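Trans-isoprenyl diphosphate synthase (Caulobacter crescentus, PDB 3OYR) probably makes all-trans-octaprenyl diphosphate from farnesyl diphosphate and isopentenyl diphosphate, as a precursor for the side chains of isoprenoid quinones. Local coordinates at residues B[22-27]-B[331-336]; B[219-224]-B[316-321]; B[227-232]-B[340-344]; B[263-267]-B[300-306]. One frame throughout, in Å; residues are numbered along the deposited sequence. Where two conformers were deposited one is given.

From the N terminus, the chain enters helix 25-45 at contact 1, which joins it to helix 328-342 and closes a loop over most of the protein. Far along the chain, helix 211-238 supplies two contacts. Its residues 219-224 meet the end of helix 302-320 in contact 2, and residues 227-232 meet the chain end in contact 3. Contact 4 joins helix 259-267 to the start of helix 302-320, nested inside the loops of contacts 1, 2 and 3; contact 2 lies inside that of contact 1. Contact 3 crosses contacts 1 and 2. Tyr-220 of contact 2 reaches Leu-333 O of contact 1. Contacts 2 and 3 tie the C-terminal helices to helix 211-238, which carries active-site residues.

Contact 1. Residues B[22-27]-B[331-336]; sequences GSVDRL and EALEEL
Gly-22 and Glu-335 bring their CA atoms within 4.2 Å of each other where the loop that leads into helix 25-45 meets helix 328-342, and Leu-27 lies over Ala-332 farther on. The backbone link is slight: Ser-23 N gives a weak hydrogen bond to Glu-335 O, and Gly-22 CA makes a CA-H...O contact with the same oxygen. The main polar tie is the salt bridge of Arg-26 with Glu-335, described for one of two modelled conformers of the arginine. CG of Arg-26 stands anti to its own backbone N (chi1 -178°), and the chain bends at chi3 to turn the guanidinium to the carboxylate. The grip is side-on. NE gives a nearly straight bond to OE1 (2.7 Å), which lies in the guanidinium plane but is met from above the carboxylate plane. NH1 reaches the syn lone pair of OE2 (3.1 Å) at a more bent angle. The two planes are 54° apart. CG of Glu-331 lies over one guanidinium face. Beside the ion pair, CB of Ala-332 packs against Leu-27, whose CD2 meets CD2 of Leu-336 at 3.7 Å. CG1 of Val-24 touches CD1 of Leu-336. Leu-68, Met-72 and Ala-75 of helix 68-79 continue this apolar layer. A glutamine at Glu-335 would probably leave the guanidinium of Arg-26 without its opposite charge here. One water donates to Ser-23 O (2.8 Å) and Ala-332 O (2.9 Å) and weakly accepts from Leu-27 N. Two bonds limit the turning of the carboxylate, and the water gives each of two backbone carbonyls a donor.

Contact 2. Residues B[219-224]-B[316-321]; sequences DYGLNL and KAKAAL
Two antiparallel helices of the all-helical isoprenoid synthase fold meet where Tyr-220 packs on Ala-317. The short segments 219-224 and 316-320 run at 171°, with their axes 7.7 Å apart. This close approach rests on alanines. CB of Ala-317 sits against Tyr-220 O at 3.5 Å and close to Leu-224 N. CB of Ala-320 touches Tyr-220 N and lies 3.5 Å from Asp-219 OD2. The tyrosine ring is presented by its CD1 edge: Ala-317 O lies near the ring plane, 3.1 Å from CD1. CG of Tyr-220 is anti to its backbone N (chi1 167°), which turns the ring toward Ala-317 and Leu-321. CD1 of Leu-321 meets the ring obliquely, while its CD2 touches Tyr-220 CB at 3.7 Å. In the fold, helix 211-238 is thereby joined to the end of helix 302-320, and helix 328-342 packs against both. From that third helix Leu-333 O takes the hydrogen bond of Tyr-220 OH, and Leu-336 touches both Tyr-220 and Leu-224. On the outer side, CB of Asn-223 lies by Ala-317 N. The amide oxygen OD1 rests on the aliphatic part of Lys-316, 3.6 Å from CB. ND2 bonds back to Asp-219 O at 2.8 Å, tilted from the carbonyl plane and on the opposite face from the helical bond of Asn-223 N. With an alanine in place of Asn-223 the amide is gone, and Asp-219 O would probably keep just its helical donor while the flank of Lys-316 loses its cover. A water held by Asp-219 OD2 reaches Ala-320 O only weakly.

Contact 3. Residues B[227-232]-B[340-344]; sequences AFQLAD and AVSRR. With CA (calcium ion), chain F; DMA (dimethylallyl diphosphate), chain D; DMA (dimethylallyl diphosphate), chain G.
Arg-343 places its CG between the backbone N and the carbonyl carbon (chi1 67°) and then runs extended to NE, which lays its guanidinium flat on the ring of Phe-228. With CG anti to the backbone N (chi1 -172°), Phe-228 swings its ring to where the guanidinium lies over one face. The planes are 4° apart, and Arg-343 CZ lies 3.7 Å from the ring centroid, a cation-pi stack. Two carbonyls at the guanidinium edge help fix its rotation. NH1 bonds to Phe-228 O at 2.9 Å, and NE to Ala-340 O at 3.0 Å. NH2 gives a bond to a water that donates to both Asp-232 OD2 and O2A of the chain D dimethylallyl diphosphate. The same OD2 has a salt bridge to Lys-246. OD1 of Asp-232 binds calcium at 2.3 Å. Two oxygens of the chain G diphosphate and three waters also bind the calcium. Nearby, CB of Ala-231 packs on Ala-340 O, while Gln-229 NE2 gives a weak bond to O1A of the chain G ligand. Metal-bound aspartate, diphosphate and basic side chains together mark the active site of a trans-prenyl diphosphate synthase, here with the C-terminal tail brought up to helix 211-238.

Contact 4. Residues B[263-267]-B[300-306]; sequences LAIAR and SGALDAT
Arg-267 reaches over the turn at Ser-300 and bonds to its carbonyl. NE gives the main bond to Ser-300 O at 2.9 Å, with an N-H...O angle of 148°. NH1 adds a weak bond to the same oxygen at 3.3 Å. Two donors of one side chain therefore converge on one acceptor. Bends at chi2 and chi3 fold the arginine back to this oxygen, and its CG lies on Ser-300 CB at 3.8 Å. NH2 passes Ala-305 CB. Gly-301 has positive phi, closes a Schellman motif after helix 287-299, and is also the N-cap residue of helix 302-320. Ser-300 OG is satisfied outside the segments, by Leu-296 O, and touches Ala-264 CB only by packing. At the next turn, Thr-306 OG1 donates to Ala-302 O at 2.8 Å. Thr-306 N reaches that oxygen from the opposite face of its plane, so this carbonyl has two donors. The rest is apolar. CB of Ala-302 meets CB of Ala-264 at 3.8 Å and CB of Leu-263 at 4.0 Å. CD1 of Leu-263 reaches on to Ala-305 CB and to Thr-306. The short helical segments cross at 131°. Thr-306 also packs on Leu-230 and Ala-234 of helix 211-238. The donors of Arg-267 satisfy a carbonyl at the Schellman turn and so link the ends of helix 259-267 and helix 287-299, while alanines and Leu-263 pack beside it.

Contact 1. Residues B[22-27]-B[331-336]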
# COMPACT_ATOMS: atom_id res chain seq x y z
N GLY B 22 -18.33 -9.15 -27.58
CA GLY B 22 -16.98 -8.61 -27.51
C GLY B 22 -15.97 -9.72 -27.27
O GLY B 22 -16.31 -10.91 -27.35
N SER B 23 -14.74 -9.33 -26.97
CA SER B 23 -13.62 -10.23 -26.68
C SER B 23 -12.45 -9.38 -26.24
O SER B 23 -12.51 -8.15 -26.38
CB SER B 23 -13.23 -11.03 -27.93
OG SER B 23 -13.11 -10.17 -29.05
N VAL B 24 -11.39 -9.99 -25.72
CA VAL B 24 -10.15 -9.25 -25.47
C VAL B 24 -9.16 -9.43 -26.60
O VAL B 24 -8.15 -8.72 -26.65
CB VAL B 24 -9.46 -9.62 -24.12
CG1 VAL B 24 -10.26 -9.11 -22.98
CG2 VAL B 24 -9.23 -11.13 -23.99
N ASP B 25 -9.47 -10.37 -27.50
CA ASP B 25 -8.51 -10.88 -28.48
C ASP B 25 -7.81 -9.81 -29.29
O ASP B 25 -6.59 -9.86 -29.43
CB ASP B 25 -9.16 -11.91 -29.43
CG ASP B 25 -9.49 -13.25 -28.74
OD1 ASP B 25 -9.34 -13.38 -27.50
OD2 ASP B 25 -9.94 -14.17 -29.47
N ARG B 26 -8.57 -8.85 -29.80
CA ARG B 26 -8.01 -7.77 -30.63
C ARG B 26 -7.08 -6.86 -29.80
O ARG B 26 -5.99 -6.49 -30.25
CB ARG B 26 -9.14 -6.96 -31.28
CG ARG B 26 -8.68 -5.83 -32.20
CD ARG B 26 -9.88 -5.12 -32.80
NE ARG B 26 -10.93 -6.07 -33.15
CZ ARG B 26 -11.10 -6.58 -34.36
NH1 ARG B 26 -12.08 -7.45 -34.58
NH2 ARG B 26 -10.30 -6.23 -35.36
N LEU B 27 -7.53 -6.51 -28.59
CA LEU B 27 -6.72 -5.72 -27.65
C LEU B 27 -5.36 -6.40 -27.38
O LEU B 27 -4.33 -5.79 -27.53
CB LEU B 27 -7.48 -5.47 -26.33
CG LEU B 27 -6.81 -4.54 -25.31
CD1 LEU B 27 -6.24 -3.27 -25.95
CD2 LEU B 27 -7.79 -4.17 -24.25
N GLU B 331 -11.77 0.13 -31.84
CA GLU B 331 -12.57 -1.09 -31.92
C GLU B 331 -12.24 -2.13 -30.84
O GLU B 331 -13.14 -2.80 -30.30
CB GLU B 331 -12.43 -1.72 -33.31
CG GLU B 331 -13.16 -3.06 -33.49
CD GLU B 331 -14.38 -2.97 -34.40
OE1 GLU B 331 -15.18 -3.93 -34.39
OE2 GLU B 331 -14.54 -1.96 -35.13
N ALA B 332 -10.95 -2.29 -30.55
CA ALA B 332 -10.48 -3.17 -29.48
C ALA B 332 -11.05 -2.74 -28.11
O ALA B 332 -11.48 -3.57 -27.30
CB ALA B 332 -8.95 -3.20 -29.44
N LEU B 333 -11.08 -1.44 -27.88
CA LEU B 333 -11.64 -0.91 -26.61
C LEU B 333 -13.16 -1.01 -26.55
O LEU B 333 -13.75 -1.21 -25.48
CB LEU B 333 -11.17 0.52 -26.37
CG LEU B 333 -9.69 0.65 -26.02
CD1 LEU B 333 -9.39 2.07 -25.69
CD2 LEU B 333 -9.34 -0.25 -24.83
N GLU B 334 -13.81 -0.96 -27.70
CA GLU B 334 -15.24 -1.18 -27.72
C GLU B 334 -15.57 -2.65 -27.49
O GLU B 334 -16.51 -2.98 -26.75
CB GLU B 334 -15.85 -0.64 -29.00
CG GLU B 334 -15.82 0.89 -29.02
CD GLU B 334 -16.26 1.48 -30.34
OE1 GLU B 334 -16.20 0.76 -31.37
OE2 GLU B 334 -16.65 2.67 -30.36
N GLU B 335 -14.74 -3.53 -28.03
CA GLU B 335 -14.97 -4.96 -27.83
C GLU B 335 -14.70 -5.35 -26.38
O GLU B 335 -15.35 -6.25 -25.84
CB GLU B 335 -14.13 -5.79 -28.83
CG GLU B 335 -14.63 -5.69 -30.28
CD GLU B 335 -13.71 -6.34 -31.30
OE1 GLU B 335 -12.52 -6.58 -30.99
OE2 GLU B 335 -14.17 -6.61 -32.42
N LEU B 336 -13.75 -4.66 -25.74
CA LEU B 336 -13.46 -4.90 -24.32
C LEU B 336 -14.64 -4.49 -23.42
O LEU B 336 -14.94 -5.17 -22.43
CB LEU B 336 -12.17 -4.17 -23.89
CG LEU B 336 -11.79 -4.19 -22.40
CD1 LEU B 336 -11.37 -5.60 -21.95
CD2 LEU B 336 -10.69 -3.19 -22.10
O HOH W 1 -10.72 -6.31 -27.60

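Contact 2. Residues B[219-224]-B[316-321]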
# COMPACT_ATOMS: atom_id res chain seq x y z
N ASP B 219 -13.07 8.78 -18.92
CA ASP B 219 -14.52 8.48 -19.01
C ASP B 219 -14.76 7.04 -19.46
O ASP B 219 -15.63 6.36 -18.94
CB ASP B 219 -15.15 9.47 -20.01
CG ASP B 219 -16.69 9.53 -19.94
OD1 ASP B 219 -17.30 9.04 -18.96
OD2 ASP B 219 -17.28 10.10 -20.90
N TYR B 220 -13.99 6.58 -20.46
CA TYR B 220 -14.07 5.22 -20.97
C TYR B 220 -13.75 4.22 -19.85
O TYR B 220 -14.52 3.31 -19.60
CB TYR B 220 -13.14 4.98 -22.21
CG TYR B 220 -12.99 3.52 -22.54
CD1 TYR B 220 -13.97 2.85 -23.28
CD2 TYR B 220 -11.91 2.77 -22.06
CE1 TYR B 220 -13.87 1.50 -23.56
CE2 TYR B 220 -11.82 1.41 -22.34
CZ TYR B 220 -12.79 0.79 -23.09
OH TYR B 220 -12.69 -0.56 -23.35
N GLY B 221 -12.62 4.43 -19.18
CA GLY B 221 -12.17 3.52 -18.14
C GLY B 221 -13.10 3.48 -16.93
O GLY B 221 -13.37 2.40 -16.41
N LEU B 222 -13.61 4.64 -16.49
CA LEU B 222 -14.51 4.70 -15.34
C LEU B 222 -15.78 3.88 -15.61
O LEU B 222 -16.16 2.99 -14.82
CB LEU B 222 -14.86 6.15 -15.00
CG LEU B 222 -15.34 6.52 -13.59
CD1 LEU B 222 -16.81 6.18 -13.37
CD2 LEU B 222 -14.48 5.86 -12.53
N ASN B 223 -16.42 4.17 -16.74
CA ASN B 223 -17.59 3.40 -17.14
C ASN B 223 -17.30 1.92 -17.39
O ASN B 223 -18.11 1.06 -17.00
CB ASN B 223 -18.32 4.06 -18.31
CG ASN B 223 -18.95 5.36 -17.92
OD1 ASN B 223 -19.94 5.39 -17.19
ND2 ASN B 223 -18.38 6.45 -18.39
N LEU B 224 -16.14 1.62 -17.99
CA LEU B 224 -15.75 0.20 -18.17
C LEU B 224 -15.65 -0.50 -16.82
O LEU B 224 -16.13 -1.62 -16.66
CB LEU B 224 -14.44 0.05 -18.94
CG LEU B 224 -14.15 -1.43 -19.21
CD1 LEU B 224 -14.26 -1.75 -20.64
CD2 LEU B 224 -12.82 -1.83 -18.70
N LYS B 316 -21.98 3.43 -22.19
CA LYS B 316 -21.38 4.72 -21.81
C LYS B 316 -19.87 4.68 -22.11
O LYS B 316 -19.32 5.64 -22.66
CB LYS B 316 -21.64 5.02 -20.32
CG LYS B 316 -23.08 5.44 -19.97
CD LYS B 316 -23.29 5.45 -18.47
CE LYS B 316 -24.70 5.94 -18.09
NZ LYS B 316 -24.72 7.36 -17.63
N ALA B 317 -19.22 3.56 -21.78
CA ALA B 317 -17.77 3.42 -22.09
C ALA B 317 -17.50 3.52 -23.60
O ALA B 317 -16.60 4.26 -24.01
CB ALA B 317 -17.19 2.12 -21.52
N LYS B 318 -18.30 2.83 -24.41
CA LYS B 318 -18.15 2.89 -25.85
C LYS B 318 -18.42 4.31 -26.39
O LYS B 318 -17.68 4.79 -27.23
CB LYS B 318 -19.04 1.87 -26.55
CG LYS B 318 -18.78 0.44 -26.15
CD LYS B 318 -19.92 -0.46 -26.58
CE LYS B 318 -19.62 -1.14 -27.89
NZ LYS B 318 -20.62 -2.21 -28.19
N ALA B 319 -19.44 4.98 -25.87
CA ALA B 319 -19.78 6.33 -26.30
C ALA B 319 -18.73 7.34 -25.86
O ALA B 319 -18.51 8.35 -26.55
CB ALA B 319 -21.22 6.74 -25.81
N ALA B 320 -18.07 7.09 -24.73
CA ALA B 320 -16.94 7.94 -24.29
C ALA B 320 -15.79 8.09 -25.31
O ALA B 320 -15.05 9.07 -25.27
CB ALA B 320 -16.40 7.46 -22.97
N LEU B 321 -15.65 7.13 -26.23
CA LEU B 321 -14.58 7.17 -27.25
C LEU B 321 -14.94 7.85 -28.58
O LEU B 321 -14.10 7.91 -29.49
CB LEU B 321 -14.06 5.77 -27.52
CG LEU B 321 -13.51 4.99 -26.32
CD1 LEU B 321 -13.18 3.59 -26.79
CD2 LEU B 321 -12.28 5.67 -25.75
O HOH W 2 -16.31 11.27 -22.92

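Contact 3. Residues B[227-232]-B[340-344]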
# COMPACT_ATOMS: atom_id res chain seq x y z
N ALA B 227 -19.17 -1.30 -15.19
CA ALA B 227 -19.66 -2.49 -15.90
C ALA B 227 -18.94 -3.73 -15.40
O ALA B 227 -19.58 -4.74 -15.04
CB ALA B 227 -19.47 -2.33 -17.44
N PHE B 228 -17.61 -3.62 -15.35
CA PHE B 228 -16.73 -4.71 -14.95
C PHE B 228 -17.10 -5.24 -13.57
O PHE B 228 -17.26 -6.45 -13.40
CB PHE B 228 -15.25 -4.25 -14.96
CG PHE B 228 -14.26 -5.37 -14.75
CD1 PHE B 228 -13.83 -6.15 -15.83
CD2 PHE B 228 -13.76 -5.65 -13.47
CE1 PHE B 228 -12.92 -7.20 -15.63
CE2 PHE B 228 -12.83 -6.70 -13.26
CZ PHE B 228 -12.42 -7.48 -14.34
N GLN B 229 -17.25 -4.33 -12.61
CA GLN B 229 -17.52 -4.73 -11.23
C GLN B 229 -18.94 -5.30 -11.04
O GLN B 229 -19.13 -6.28 -10.30
CB GLN B 229 -17.27 -3.57 -10.29
CG GLN B 229 -17.33 -3.98 -8.83
CD GLN B 229 -16.34 -5.08 -8.47
OE1 GLN B 229 -15.17 -5.02 -8.83
NE2 GLN B 229 -16.81 -6.09 -7.77
N LEU B 230 -19.92 -4.68 -11.70
CA LEU B 230 -21.29 -5.23 -11.75
C LEU B 230 -21.30 -6.66 -12.28
O LEU B 230 -21.92 -7.53 -11.66
CB LEU B 230 -22.21 -4.34 -12.58
CG LEU B 230 -22.56 -3.02 -11.88
CD1 LEU B 230 -23.13 -2.05 -12.86
CD2 LEU B 230 -23.52 -3.26 -10.78
N ALA B 231 -20.60 -6.91 -13.39
CA ALA B 231 -20.46 -8.27 -13.92
C ALA B 231 -19.73 -9.18 -12.93
O ALA B 231 -20.13 -10.33 -12.76
CB ALA B 231 -19.76 -8.28 -15.27
N ASP B 232 -18.68 -8.67 -12.28
CA ASP B 232 -17.97 -9.44 -11.26
C ASP B 232 -18.88 -9.83 -10.10
O ASP B 232 -18.84 -10.96 -9.62
CB ASP B 232 -16.76 -8.68 -10.72
CG ASP B 232 -15.94 -9.51 -9.76
OD1 ASP B 232 -16.15 -9.40 -8.52
OD2 ASP B 232 -15.12 -10.32 -10.26
N ALA B 340 -16.37 -6.94 -20.86
CA ALA B 340 -16.56 -6.67 -19.43
C ALA B 340 -17.90 -7.21 -18.91
O ALA B 340 -17.95 -7.78 -17.82
CB ALA B 340 -16.41 -5.19 -19.12
N VAL B 341 -18.96 -7.06 -19.70
CA VAL B 341 -20.30 -7.54 -19.35
C VAL B 341 -20.50 -9.03 -19.67
O VAL B 341 -21.09 -9.77 -18.88
CB VAL B 341 -21.39 -6.69 -20.05
CG1 VAL B 341 -22.78 -7.12 -19.64
CG2 VAL B 341 -21.19 -5.21 -19.73
N SER B 342 -20.00 -9.48 -20.82
CA SER B 342 -20.28 -10.87 -21.28
C SER B 342 -19.41 -11.98 -20.67
O SER B 342 -19.85 -13.14 -20.61
CB SER B 342 -20.25 -10.96 -22.81
OG SER B 342 -18.94 -10.78 -23.32
N ARG B 343 -18.21 -11.63 -20.20
CA ARG B 343 -17.22 -12.60 -19.67
C ARG B 343 -17.73 -13.56 -18.60
O ARG B 343 -18.68 -13.27 -17.86
CB ARG B 343 -15.99 -11.86 -19.13
CG ARG B 343 -16.29 -11.04 -17.90
CD ARG B 343 -15.33 -9.87 -17.66
NE ARG B 343 -15.73 -9.16 -16.43
CZ ARG B 343 -15.31 -9.49 -15.22
NH1 ARG B 343 -15.74 -8.81 -14.15
NH2 ARG B 343 -14.44 -10.47 -15.07
N ARG B 344 -17.06 -14.71 -18.51
CA ARG B 344 -17.34 -15.74 -17.51
C ARG B 344 -16.28 -15.76 -16.42
O ARG B 344 -16.43 -16.48 -15.43
CB ARG B 344 -17.44 -17.12 -18.19
CG ARG B 344 -18.52 -17.25 -19.28
CD ARG B 344 -19.87 -16.74 -18.79
NE ARG B 344 -20.32 -17.46 -17.60
CZ ARG B 344 -21.22 -17.01 -16.72
NH1 ARG B 344 -21.79 -15.82 -16.89
NH2 ARG B 344 -21.54 -17.76 -15.68
CA CA F . -16.09 -10.32 -6.46
C1 DMA D . -10.18 -8.79 -9.53
O1 DMA D . -9.75 -8.26 -10.80
C2 DMA D . -10.47 -7.46 -8.93
C3 DMA D . -11.69 -6.92 -8.95
C4 DMA D . -12.90 -7.65 -9.48
C5 DMA D . -11.82 -5.54 -8.40
PA DMA D . -9.69 -9.05 -12.19
O1A DMA D . -9.23 -8.13 -13.31
O2A DMA D . -11.00 -9.74 -12.40
O3A DMA D . -8.54 -10.10 -11.76
PB DMA D . -7.29 -10.69 -12.63
O1B DMA D . -6.22 -9.63 -12.59
O2B DMA D . -7.00 -11.87 -11.73
O3B DMA D . -7.76 -11.03 -14.02
C1 DMA G . -12.76 -5.59 -4.84
O1 DMA G . -13.70 -6.45 -5.48
C2 DMA G . -11.36 -6.12 -4.85
C3 DMA G . -10.30 -5.34 -5.09
C4 DMA G . -10.39 -3.87 -5.36
C5 DMA G . -8.96 -5.99 -5.07
PA DMA G . -14.08 -7.97 -5.01
O1A DMA G . -15.44 -8.19 -5.60
O2A DMA G . -13.83 -8.21 -3.55
O3A DMA G . -12.99 -8.76 -5.91
PB DMA G . -12.69 -10.35 -5.88
O1B DMA G . -11.72 -10.40 -7.03
O2B DMA G . -14.03 -11.02 -6.10
O3B DMA G . -12.13 -10.68 -4.52
O HOH W 3 -13.67 -9.78 -12.41
O HOH W 4 -16.72 -12.37 -7.51
O HOH W 5 -18.30 -9.62 -6.16
O HOH W 6 -16.26 -11.59 -4.41

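Contact 4. Residues B[263-267]-B[300-306]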
# COMPACT_ATOMS: atom_id res chain seq x y z
N LEU B 263 -31.15 -6.47 -5.08
CA LEU B 263 -32.23 -6.52 -6.04
C LEU B 263 -33.13 -7.72 -5.80
O LEU B 263 -34.34 -7.59 -5.86
CB LEU B 263 -31.70 -6.52 -7.47
CG LEU B 263 -31.06 -5.24 -8.03
CD1 LEU B 263 -30.49 -5.49 -9.43
CD2 LEU B 263 -32.06 -4.07 -8.05
N ALA B 264 -32.52 -8.88 -5.51
CA ALA B 264 -33.24 -10.11 -5.19
C ALA B 264 -34.10 -9.98 -3.94
O ALA B 264 -35.24 -10.45 -3.94
CB ALA B 264 -32.29 -11.26 -5.02
N ILE B 265 -33.54 -9.38 -2.89
CA ILE B 265 -34.28 -9.06 -1.67
C ILE B 265 -35.53 -8.22 -2.02
O ILE B 265 -36.62 -8.50 -1.52
CB ILE B 265 -33.39 -8.35 -0.61
CG1 ILE B 265 -32.40 -9.34 0.01
CG2 ILE B 265 -34.22 -7.69 0.49
CD1 ILE B 265 -31.33 -8.68 0.87
N ALA B 266 -35.35 -7.25 -2.91
CA ALA B 266 -36.44 -6.37 -3.35
C ALA B 266 -37.54 -7.07 -4.15
O ALA B 266 -38.70 -6.65 -4.08
CB ALA B 266 -35.88 -5.16 -4.12
N ARG B 267 -37.20 -8.11 -4.91
CA ARG B 267 -38.23 -8.88 -5.63
C ARG B 267 -38.86 -9.97 -4.76
O ARG B 267 -39.96 -10.44 -5.06
CB ARG B 267 -37.71 -9.52 -6.93
CG ARG B 267 -36.35 -9.06 -7.42
CD ARG B 267 -36.41 -7.94 -8.45
NE ARG B 267 -36.19 -8.45 -9.80
CZ ARG B 267 -35.62 -7.77 -10.80
NH1 ARG B 267 -35.48 -8.35 -11.99
NH2 ARG B 267 -35.19 -6.53 -10.61
N SER B 300 -35.28 -14.70 -9.55
CA SER B 300 -35.93 -13.39 -9.43
C SER B 300 -35.52 -12.40 -10.52
O SER B 300 -36.01 -11.27 -10.56
CB SER B 300 -35.67 -12.78 -8.05
OG SER B 300 -34.30 -12.48 -7.89
N GLY B 301 -34.62 -12.82 -11.41
CA GLY B 301 -34.11 -11.96 -12.49
C GLY B 301 -33.12 -10.91 -12.01
O GLY B 301 -32.79 -9.99 -12.75
N ALA B 302 -32.65 -11.07 -10.77
CA ALA B 302 -31.78 -10.10 -10.12
C ALA B 302 -30.39 -10.11 -10.73
O ALA B 302 -29.76 -9.06 -10.84
CB ALA B 302 -31.69 -10.35 -8.65
N LEU B 303 -29.92 -11.29 -11.11
CA LEU B 303 -28.71 -11.45 -11.89
C LEU B 303 -28.83 -10.73 -13.24
O LEU B 303 -27.91 -10.01 -13.65
CB LEU B 303 -28.38 -12.93 -12.09
CG LEU B 303 -26.99 -13.35 -12.57
CD1 LEU B 303 -26.52 -14.58 -11.80
CD2 LEU B 303 -26.93 -13.61 -14.08
N ASP B 304 -29.97 -10.90 -13.92
CA ASP B 304 -30.18 -10.28 -15.23
C ASP B 304 -30.22 -8.76 -15.16
O ASP B 304 -29.62 -8.09 -16.01
CB ASP B 304 -31.43 -10.82 -15.92
CG ASP B 304 -31.21 -12.21 -16.51
OD1 ASP B 304 -32.17 -13.02 -16.48
OD2 ASP B 304 -30.09 -12.49 -16.99
N ALA B 305 -30.91 -8.23 -14.16
CA ALA B 305 -31.03 -6.78 -13.95
C ALA B 305 -29.66 -6.11 -13.65
O ALA B 305 -29.40 -5.00 -14.12
CB ALA B 305 -32.04 -6.48 -12.84
N THR B 306 -28.80 -6.80 -12.90
CA THR B 306 -27.41 -6.38 -12.64
C THR B 306 -26.63 -6.23 -13.95
O THR B 306 -25.97 -5.20 -14.19
CB THR B 306 -26.70 -7.40 -11.72
OG1 THR B 306 -27.42 -7.53 -10.49
CG2 THR B 306 -25.26 -6.96 -11.40